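Local coordinates for ORF 37 (Human herpesvirus 8 type M, PDB 3FHD), which processes branched or non-linear viral DNA as an endonuclease and exonuclease of the PD-(D/E)XK superfamily, acting on double- and single-stranded DNA, at residues V39-G44 with Q51-S56; N107-R112 with A127-M132; Q231-G236 with I410-G415. One frame throughout, in Å; residues are numbered along the deposited sequence.

Overall arrangement
The three contacts follow one another along the chain, and none nests in or crosses another. Contact 1 closes the short turn between helices 38-42 and 47-55 near the N terminus. Contact 2 comes next and closes the connection between helices 104-113 and 122-130. Contact 3 closes a long excursion of 173 residues, bringing the loop after strand 230-231 to the end of helix 394-412. Helix 83-100 runs past all three: Phe99 meets contact 1, Met86 and Tyr90 meet contact 2, and Arg85 and Asn89 bond to Gln231 at the start of the contact 3 loop. Contacts 2 and 3, with centres about 16 Å apart, also share Arg137 of helix 134-147, whereas contact 1 lies farther off.

Contact 1 (V39-G44 with Q51-S56); sequences VDTLDG and QAVLAS
Val53 is the residue of 51-56 that meets 39-44, and it does so with one branch. Its CG1 methyl stands anti to the backbone N (chi1 162°), which sends it to Leu42 CD2 at 3.6 Å. The same methyl touches Thr41 CG2 more loosely, at 4.0 Å, while Val53 CB lies 3.8 Å from Leu42 CD2. The contact is purely apolar and joins two consecutive short helices, 38-42 and 47-55, across the short connection between them. Gly44 takes part in that connection with a phi of 100°, at backbone angles that call for glycine. Thr41 turns its polar branch away from the valine: OG1 makes a weak hydrogen bond to Tyr37 O one helical turn back, leaving CG2 for the apolar side. Next along, Leu54 is buried but packs chiefly against other parts, resting on Phe99 of helix 83-100, which Leu42 also touches, and on Pro155 and Val156. At Ser56, just past the helical residues, OG is hydrogen-bonded to the backbone N of Ala30, a residue that Val53 also touches.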
loop_
_atom_site.group_PDB
_atom_site.type_symbol
_atom_site.label_atom_id
_atom_site.label_comp_id
_atom_site.label_asym_id
_atom_site.label_seq_id
_atom_site.Cartn_x
_atom_site.Cartn_y
_atom_site.Cartn_z
ATOM N N VAL A 39 -2.440 -10.397 27.130
ATOM C CA VAL A 39 -3.167 -9.464 27.986
ATOM C C VAL A 39 -2.535 -9.380 29.396
ATOM O O VAL A 39 -2.535 -8.317 30.014
ATOM C CB VAL A 39 -4.696 -9.749 27.992
ATOM C CG1 VAL A 39 -5.442 -8.747 28.876
ATOM C CG2 VAL A 39 -5.230 -9.684 26.536
ATOM N N ASP A 40 -1.973 -10.477 29.896
ATOM C CA ASP A 40 -1.326 -10.429 31.208
ATOM C C ASP A 40 0.046 -9.744 31.189
ATOM O O ASP A 40 0.433 -9.073 32.161
ATOM C CB ASP A 40 -1.217 -11.824 31.829
ATOM C CG ASP A 40 -2.580 -12.442 32.135
ATOM O OD1 ASP A 40 -3.587 -11.695 32.264
ATOM O OD2 ASP A 40 -2.632 -13.692 32.231
ATOM N N THR A 41 0.784 -9.974 30.111
ATOM C CA THR A 41 2.075 -9.328 29.823
ATOM C C THR A 41 1.899 -7.802 29.767
ATOM O O THR A 41 2.645 -7.058 30.397
ATOM C CB THR A 41 2.629 -9.863 28.453
ATOM O OG1 THR A 41 2.807 -11.285 28.535
ATOM C CG2 THR A 41 3.961 -9.203 28.042
ATOM N N LEU A 42 0.884 -7.346 29.038
ATOM C CA LEU A 42 0.613 -5.923 28.869
ATOM C C LEU A 42 0.013 -5.237 30.093
ATOM O O LEU A 42 0.073 -4.008 30.196
ATOM C CB LEU A 42 -0.316 -5.715 27.678
ATOM C CG LEU A 42 0.253 -6.155 26.331
ATOM C CD1 LEU A 42 -0.816 -5.992 25.280
ATOM C CD2 LEU A 42 1.497 -5.329 25.966
ATOM N N ASP A 43 -0.562 -6.031 30.999
ATOM C CA ASP A 43 -1.243 -5.545 32.197
ATOM C C ASP A 43 -0.201 -5.016 33.194
ATOM O O ASP A 43 0.697 -5.753 33.607
ATOM C CB ASP A 43 -2.083 -6.694 32.812
ATOM C CG ASP A 43 -2.981 -6.251 33.967
ATOM O OD1 ASP A 43 -3.106 -5.031 34.241
ATOM O OD2 ASP A 43 -3.561 -7.149 34.633
ATOM N N GLY A 44 -0.303 -3.738 33.548
ATOM C CA GLY A 44 0.614 -3.138 34.523
ATOM C C GLY A 44 1.745 -2.326 33.907
ATOM O O GLY A 44 2.607 -1.827 34.637
ATOM N N GLN A 51 3.499 -0.515 23.725
ATOM C CA GLN A 51 3.896 -0.312 22.327
ATOM C C GLN A 51 5.222 -1.017 22.062
ATOM O O GLN A 51 5.361 -1.705 21.048
ATOM C CB GLN A 51 4.010 1.187 22.022
ATOM C CG GLN A 51 3.797 1.556 20.558
ATOM C CD GLN A 51 3.629 3.064 20.382
ATOM O OE1 GLN A 51 4.618 3.821 20.352
ATOM N NE2 GLN A 51 2.368 3.512 20.287
ATOM N N ALA A 52 6.172 -0.856 22.985
ATOM C CA ALA A 52 7.455 -1.586 22.964
ATOM C C ALA A 52 7.319 -3.138 23.004
ATOM O O ALA A 52 8.022 -3.861 22.274
ATOM C CB ALA A 52 8.336 -1.107 24.086
ATOM N N VAL A 53 6.433 -3.646 23.858
ATOM C CA VAL A 53 6.171 -5.079 23.910
ATOM C C VAL A 53 5.650 -5.542 22.551
ATOM O O VAL A 53 6.135 -6.530 22.013
ATOM C CB VAL A 53 5.196 -5.468 25.056
ATOM C CG1 VAL A 53 4.594 -6.850 24.842
ATOM C CG2 VAL A 53 5.923 -5.428 26.391
ATOM N N LEU A 54 4.701 -4.809 21.988
ATOM C CA LEU A 54 4.125 -5.199 20.714
ATOM C C LEU A 54 5.147 -5.123 19.567
ATOM O O LEU A 54 5.162 -5.999 18.693
ATOM C CB LEU A 54 2.862 -4.376 20.427
ATOM C CG LEU A 54 1.585 -4.955 21.055
ATOM C CD1 LEU A 54 0.540 -3.891 21.197
ATOM C CD2 LEU A 54 1.059 -6.077 20.171
ATOM N N ALA A 55 6.009 -4.104 19.577
ATOM C CA ALA A 55 7.062 -4.015 18.541
ATOM C C ALA A 55 7.985 -5.234 18.613
ATOM O O ALA A 55 8.539 -5.644 17.606
ATOM C CB ALA A 55 7.881 -2.698 18.668
ATOM N N SER A 56 8.117 -5.830 19.801
ATOM C CA SER A 56 8.931 -7.041 19.953
ATOM C C SER A 56 8.364 -8.353 19.384
ATOM O O SER A 56 8.994 -9.412 19.531
ATOM C CB SER A 56 9.328 -7.257 21.413
ATOM O OG SER A 56 8.254 -7.814 22.164
#

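Contact 2 (N107-R112 with A127-M132); sequences NFFVDR and AACSQM
Phe109 offers one ring carbon, CE1, to two sulfur atoms of 127-132, giving a Cys sulfur-aromatic and a Met-aromatic contact between helix 104-113 and the end of helix 122-130. Cys129 SG comes to 3.8 Å from Phe109 CE1, and Met132 SD to 4.2 Å from that same carbon. Both approaches are oblique to the ring, the lines from its centroid lying about 65° off the normal. The two sulfurs sit on opposite sides of the ring plane, so they bracket the rim at CE1.

The side chains reach this position by different routes. In Phe109, CG is anti to the carbonyl carbon (chi1 -86°), and the ring extends toward the other helix although its CB does not point there. Cys129 makes the same choice at its first torsion, with SG anti to the carbonyl carbon and beside the backbone N, and the sulfur meets the ring directly from there. Met132, beyond the last helical turn, points its CB at the phenylalanine and runs extended through chi2 before bending at SD (chi3 74°); its chain crosses that of Phe109 at about a right angle. The backbone of the two sulfur residues is linked by a bond from Met132 N to Cys129 O, 3.2 Å long.

Other helices complete this buried cluster. Tyr90 of helix 83-100 meets the Phe109 ring edge-to-face, Met86 packs on both sulfur residues, and Ile140 of helix 134-147 touches Phe109 and Met132. The sulfurs themselves are neighbours, Cys129 SG lying 4.3 Å from Met132 SD.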
loop_
_atom_site.group_PDB
_atom_site.type_symbol
_atom_site.label_atom_id
_atom_site.label_comp_id
_atom_site.label_asym_id
_atom_site.label_seq_id
_atom_site.Cartn_x
_atom_site.Cartn_y
_atom_site.Cartn_z
ATOM N N ASN A 107 -6.872 -20.803 14.591
ATOM C CA ASN A 107 -7.785 -21.934 14.443
ATOM C C ASN A 107 -7.522 -22.696 13.161
ATOM O O ASN A 107 -7.536 -23.917 13.169
ATOM C CB ASN A 107 -9.245 -21.486 14.464
ATOM C CG ASN A 107 -9.722 -21.124 15.862
ATOM O OD1 ASN A 107 -9.120 -21.517 16.852
ATOM N ND2 ASN A 107 -10.815 -20.369 15.938
ATOM N N PHE A 108 -7.291 -21.958 12.073
ATOM C CA PHE A 108 -7.035 -22.565 10.760
ATOM C C PHE A 108 -5.745 -23.399 10.712
ATOM O O PHE A 108 -5.757 -24.520 10.186
ATOM C CB PHE A 108 -7.031 -21.525 9.636
ATOM C CG PHE A 108 -6.932 -22.139 8.236
ATOM C CD1 PHE A 108 -8.085 -22.589 7.567
ATOM C CD2 PHE A 108 -5.696 -22.275 7.603
ATOM C CE1 PHE A 108 -7.996 -23.163 6.284
ATOM C CE2 PHE A 108 -5.594 -22.852 6.330
ATOM C CZ PHE A 108 -6.745 -23.293 5.662
ATOM N N PHE A 109 -4.646 -22.857 11.240
ATOM C CA PHE A 109 -3.410 -23.606 11.347
ATOM C C PHE A 109 -3.653 -24.886 12.106
ATOM O O PHE A 109 -3.381 -25.980 11.609
ATOM C CB PHE A 109 -2.339 -22.802 12.108
ATOM C CG PHE A 109 -1.536 -21.850 11.244
ATOM C CD1 PHE A 109 -0.564 -22.329 10.363
ATOM C CD2 PHE A 109 -1.732 -20.457 11.351
ATOM C CE1 PHE A 109 0.174 -21.419 9.577
ATOM C CE2 PHE A 109 -0.992 -19.549 10.585
ATOM C CZ PHE A 109 -0.049 -20.018 9.705
ATOM N N VAL A 110 -4.169 -24.753 13.322
ATOM C CA VAL A 110 -4.384 -25.937 14.168
ATOM C C VAL A 110 -5.278 -26.992 13.485
ATOM O O VAL A 110 -4.916 -28.178 13.415
ATOM C CB VAL A 110 -4.858 -25.549 15.589
ATOM C CG1 VAL A 110 -5.279 -26.788 16.409
ATOM C CG2 VAL A 110 -3.756 -24.794 16.326
ATOM N N ASP A 111 -6.417 -26.571 12.943
ATOM C CA ASP A 111 -7.351 -27.520 12.334
ATOM C C ASP A 111 -6.966 -28.066 10.946
ATOM O O ASP A 111 -7.203 -29.239 10.660
ATOM C CB ASP A 111 -8.748 -26.913 12.244
ATOM C CG ASP A 111 -9.354 -26.606 13.607
ATOM O OD1 ASP A 111 -9.182 -27.406 14.551
ATOM O OD2 ASP A 111 -10.026 -25.559 13.724
ATOM N N ARG A 112 -6.426 -27.219 10.072
ATOM C CA ARG A 112 -6.246 -27.595 8.669
ATOM C C ARG A 112 -4.786 -27.846 8.303
ATOM O O ARG A 112 -4.497 -28.501 7.307
ATOM C CB ARG A 112 -6.810 -26.513 7.739
ATOM C CG ARG A 112 -8.328 -26.273 7.849
ATOM C CD ARG A 112 -9.097 -27.534 7.459
ATOM N NE ARG A 112 -10.381 -27.624 8.145
ATOM C CZ ARG A 112 -11.140 -28.716 8.161
ATOM N NH1 ARG A 112 -12.306 -28.697 8.802
ATOM N NH2 ARG A 112 -10.744 -29.828 7.533
ATOM N N ALA A 127 7.775 -27.658 10.058
ATOM C CA ALA A 127 7.543 -28.827 9.218
ATOM C C ALA A 127 6.109 -28.817 8.632
ATOM O O ALA A 127 5.921 -28.992 7.435
ATOM C CB ALA A 127 7.826 -30.096 9.975
ATOM N N ALA A 128 5.124 -28.575 9.482
ATOM C CA ALA A 128 3.714 -28.526 9.057
ATOM C C ALA A 128 3.462 -27.374 8.071
ATOM O O ALA A 128 2.720 -27.532 7.077
ATOM C CB ALA A 128 2.794 -28.403 10.276
ATOM N N CYS A 129 4.053 -26.215 8.360
ATOM C CA CYS A 129 4.007 -25.079 7.422
ATOM C C CYS A 129 4.696 -25.397 6.102
ATOM O O CYS A 129 4.210 -25.008 5.046
ATOM C CB CYS A 129 4.586 -23.815 8.054
ATOM S SG CYS A 129 3.494 -23.191 9.335
ATOM N N SER A 130 5.810 -26.139 6.157
ATOM C CA SER A 130 6.489 -26.552 4.938
ATOM C C SER A 130 5.612 -27.428 4.038
ATOM O O SER A 130 5.871 -27.538 2.823
ATOM C CB SER A 130 7.782 -27.301 5.274
ATOM O OG SER A 130 8.576 -27.389 4.105
ATOM N N GLN A 131 4.598 -28.061 4.634
ATOM C CA GLN A 131 3.729 -29.025 3.940
ATOM C C GLN A 131 2.414 -28.391 3.438
ATOM O O GLN A 131 1.562 -29.078 2.852
ATOM C CB GLN A 131 3.446 -30.225 4.867
ATOM C CG GLN A 131 4.654 -31.124 5.118
ATOM C CD GLN A 131 4.494 -32.030 6.345
ATOM O OE1 GLN A 131 3.378 -32.394 6.727
ATOM N NE2 GLN A 131 5.620 -32.405 6.961
ATOM N N MET A 132 2.248 -27.084 3.659
ATOM C CA MET A 132 1.050 -26.370 3.179
ATOM C C MET A 132 1.034 -26.251 1.658
ATOM O O MET A 132 2.072 -26.154 1.047
ATOM C CB MET A 132 0.965 -24.952 3.761
ATOM C CG MET A 132 0.871 -24.875 5.261
ATOM S SD MET A 132 0.935 -23.143 5.828
ATOM C CE MET A 132 -0.711 -22.615 5.330
#

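Contact 3 (Q231-G236 with I410-G415); sequences QSPQNG and IGLDSG
Pro233 and Leu412 mark the closest backbone approach of the two segments, with their CA atoms 9.1 Å apart. Residues 231-236 leave strand 230-231 and turn sharply before strand 238-240; Gly236 N bonds to Ser232 O at 2.9 Å, and Gly236 itself has a positive phi of 67°, which favours glycine. The turn is also held from inside by an ST motif, in which Ser232 OG accepts from Asn235 N at 3.2 Å with an N-H...O angle of 151°. On the other side, 410-415 carries the last residues of helix 394-412, and the chain departs from helical geometry at Asp413.

Leu412 bridges the two segments. Its CB points at the loop, and CG lies anti to the carbonyl carbon (chi1 -72°), carrying CD1 to 3.3 Å from Pro233 CG, tighter than usual for two carbons. Pro233 CB is farther from the same methyl, at 4.1 Å, so the proline meets it mainly with the far corner of its ring; the two side chains lie alongside and run opposite ways. Gln234 adds a lighter touch, its CG being 4.3 Å from Leu412 CD1. Its amide turns to another partner: OE1 bonds to Arg137 NH2, while Arg137 NE holds Pro233 O, so one guanidinium grips two consecutive loop residues. From the preceding turn of the leucine's helix, Glu408 OE2 bonds to both Ser232 OG and Gln234 N.

Lying away from the magnesium site formed by Asp243, Glu266 and Ile267, this is a loop-to-helix-end contact of the PD-(D/E)XK nuclease, fastening the turn between strands 230-231 and 238-240 to the C-terminal end of helix 394-412.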
loop_
_atom_site.group_PDB
_atom_site.type_symbol
_atom_site.label_atom_id
_atom_site.label_comp_id
_atom_site.label_asym_id
_atom_site.label_seq_id
_atom_site.Cartn_x
_atom_site.Cartn_y
_atom_site.Cartn_z
ATOM N N GLN A 231 0.061 -10.084 2.783
ATOM C CA GLN A 231 1.363 -10.699 2.545
ATOM C C GLN A 231 1.260 -11.526 1.225
ATOM O O GLN A 231 0.162 -12.028 0.884
ATOM C CB GLN A 231 1.703 -11.629 3.715
ATOM C CG GLN A 231 1.714 -10.933 5.087
ATOM C CD GLN A 231 1.730 -11.927 6.251
ATOM O OE1 GLN A 231 2.797 -12.247 6.794
ATOM N NE2 GLN A 231 0.544 -12.417 6.639
ATOM N N SER A 232 2.356 -11.669 0.488
ATOM C CA SER A 232 2.427 -12.631 -0.616
ATOM C C SER A 232 2.400 -14.088 -0.123
ATOM O O SER A 232 3.324 -14.530 0.557
ATOM C CB SER A 232 3.688 -12.422 -1.491
ATOM O OG SER A 232 3.905 -13.588 -2.313
ATOM N N PRO A 233 1.357 -14.872 -0.494
ATOM C CA PRO A 233 1.361 -16.283 -0.058
ATOM C C PRO A 233 2.388 -17.138 -0.796
ATOM O O PRO A 233 2.717 -18.233 -0.336
ATOM C CB PRO A 233 -0.071 -16.754 -0.361
ATOM C CG PRO A 233 -0.535 -15.824 -1.496
ATOM C CD PRO A 233 0.132 -14.507 -1.223
ATOM N N GLN A 234 2.887 -16.665 -1.933
ATOM C CA GLN A 234 3.788 -17.481 -2.731
ATOM C C GLN A 234 5.245 -17.341 -2.295
ATOM O O GLN A 234 5.994 -18.290 -2.409
ATOM C CB GLN A 234 3.638 -17.171 -4.215
ATOM C CG GLN A 234 2.270 -17.572 -4.812
ATOM C CD GLN A 234 2.033 -19.078 -4.756
ATOM O OE1 GLN A 234 2.041 -19.695 -3.680
ATOM N NE2 GLN A 234 1.825 -19.677 -5.912
ATOM N N ASN A 235 5.609 -16.187 -1.726
ATOM C CA ASN A 235 7.012 -15.983 -1.268
ATOM C C ASN A 235 7.212 -15.538 0.185
ATOM O O ASN A 235 8.267 -15.798 0.783
ATOM C CB ASN A 235 7.762 -15.054 -2.240
ATOM C CG ASN A 235 7.055 -13.729 -2.451
ATOM O OD1 ASN A 235 6.893 -12.944 -1.518
ATOM N ND2 ASN A 235 6.628 -13.477 -3.690
ATOM N N GLY A 236 6.218 -14.869 0.756
ATOM C CA GLY A 236 6.333 -14.338 2.111
ATOM C C GLY A 236 7.356 -13.209 2.322
ATOM O O GLY A 236 7.646 -12.870 3.459
ATOM N N ILE A 410 -5.856 -12.828 -6.917
ATOM C CA ILE A 410 -6.816 -13.207 -7.973
ATOM C C ILE A 410 -6.460 -14.570 -8.610
ATOM O O ILE A 410 -7.350 -15.325 -8.982
ATOM C CB ILE A 410 -6.886 -12.112 -9.081
ATOM C CG1 ILE A 410 -7.585 -10.887 -8.545
ATOM C CG2 ILE A 410 -7.637 -12.646 -10.372
ATOM C CD1 ILE A 410 -7.421 -9.649 -9.422
ATOM N N GLY A 411 -5.156 -14.848 -8.755
ATOM C CA GLY A 411 -4.644 -16.086 -9.371
ATOM C C GLY A 411 -4.907 -17.298 -8.494
ATOM O O GLY A 411 -5.178 -18.402 -8.999
ATOM N N LEU A 412 -4.849 -17.098 -7.183
ATOM C CA LEU A 412 -5.101 -18.148 -6.196
ATOM C C LEU A 412 -6.576 -18.326 -5.829
ATOM O O LEU A 412 -6.939 -19.381 -5.319
ATOM C CB LEU A 412 -4.276 -17.921 -4.917
ATOM C CG LEU A 412 -2.780 -18.186 -5.050
ATOM C CD1 LEU A 412 -1.961 -17.500 -3.976
ATOM C CD2 LEU A 412 -2.537 -19.735 -5.078
ATOM N N ASP A 413 -7.408 -17.323 -6.099
ATOM C CA ASP A 413 -8.861 -17.405 -5.862
ATOM C C ASP A 413 -9.448 -18.611 -6.603
ATOM O O ASP A 413 -9.074 -18.873 -7.732
ATOM C CB ASP A 413 -9.577 -16.142 -6.387
ATOM C CG ASP A 413 -9.616 -14.980 -5.370
ATOM O OD1 ASP A 413 -9.324 -15.211 -4.180
ATOM O OD2 ASP A 413 -9.960 -13.820 -5.764
ATOM N N SER A 414 -10.361 -19.359 -5.975
ATOM C CA SER A 414 -11.011 -20.476 -6.652
ATOM C C SER A 414 -11.988 -19.914 -7.681
ATOM O O SER A 414 -12.501 -18.795 -7.510
ATOM C CB SER A 414 -11.783 -21.371 -5.660
ATOM O OG SER A 414 -12.771 -20.610 -4.985
ATOM N N GLY A 415 -12.205 -20.670 -8.749
ATOM C CA GLY A 415 -13.251 -20.341 -9.706
ATOM C C GLY A 415 -12.743 -20.281 -11.133
ATOM O O GLY A 415 -11.539 -20.300 -11.375
#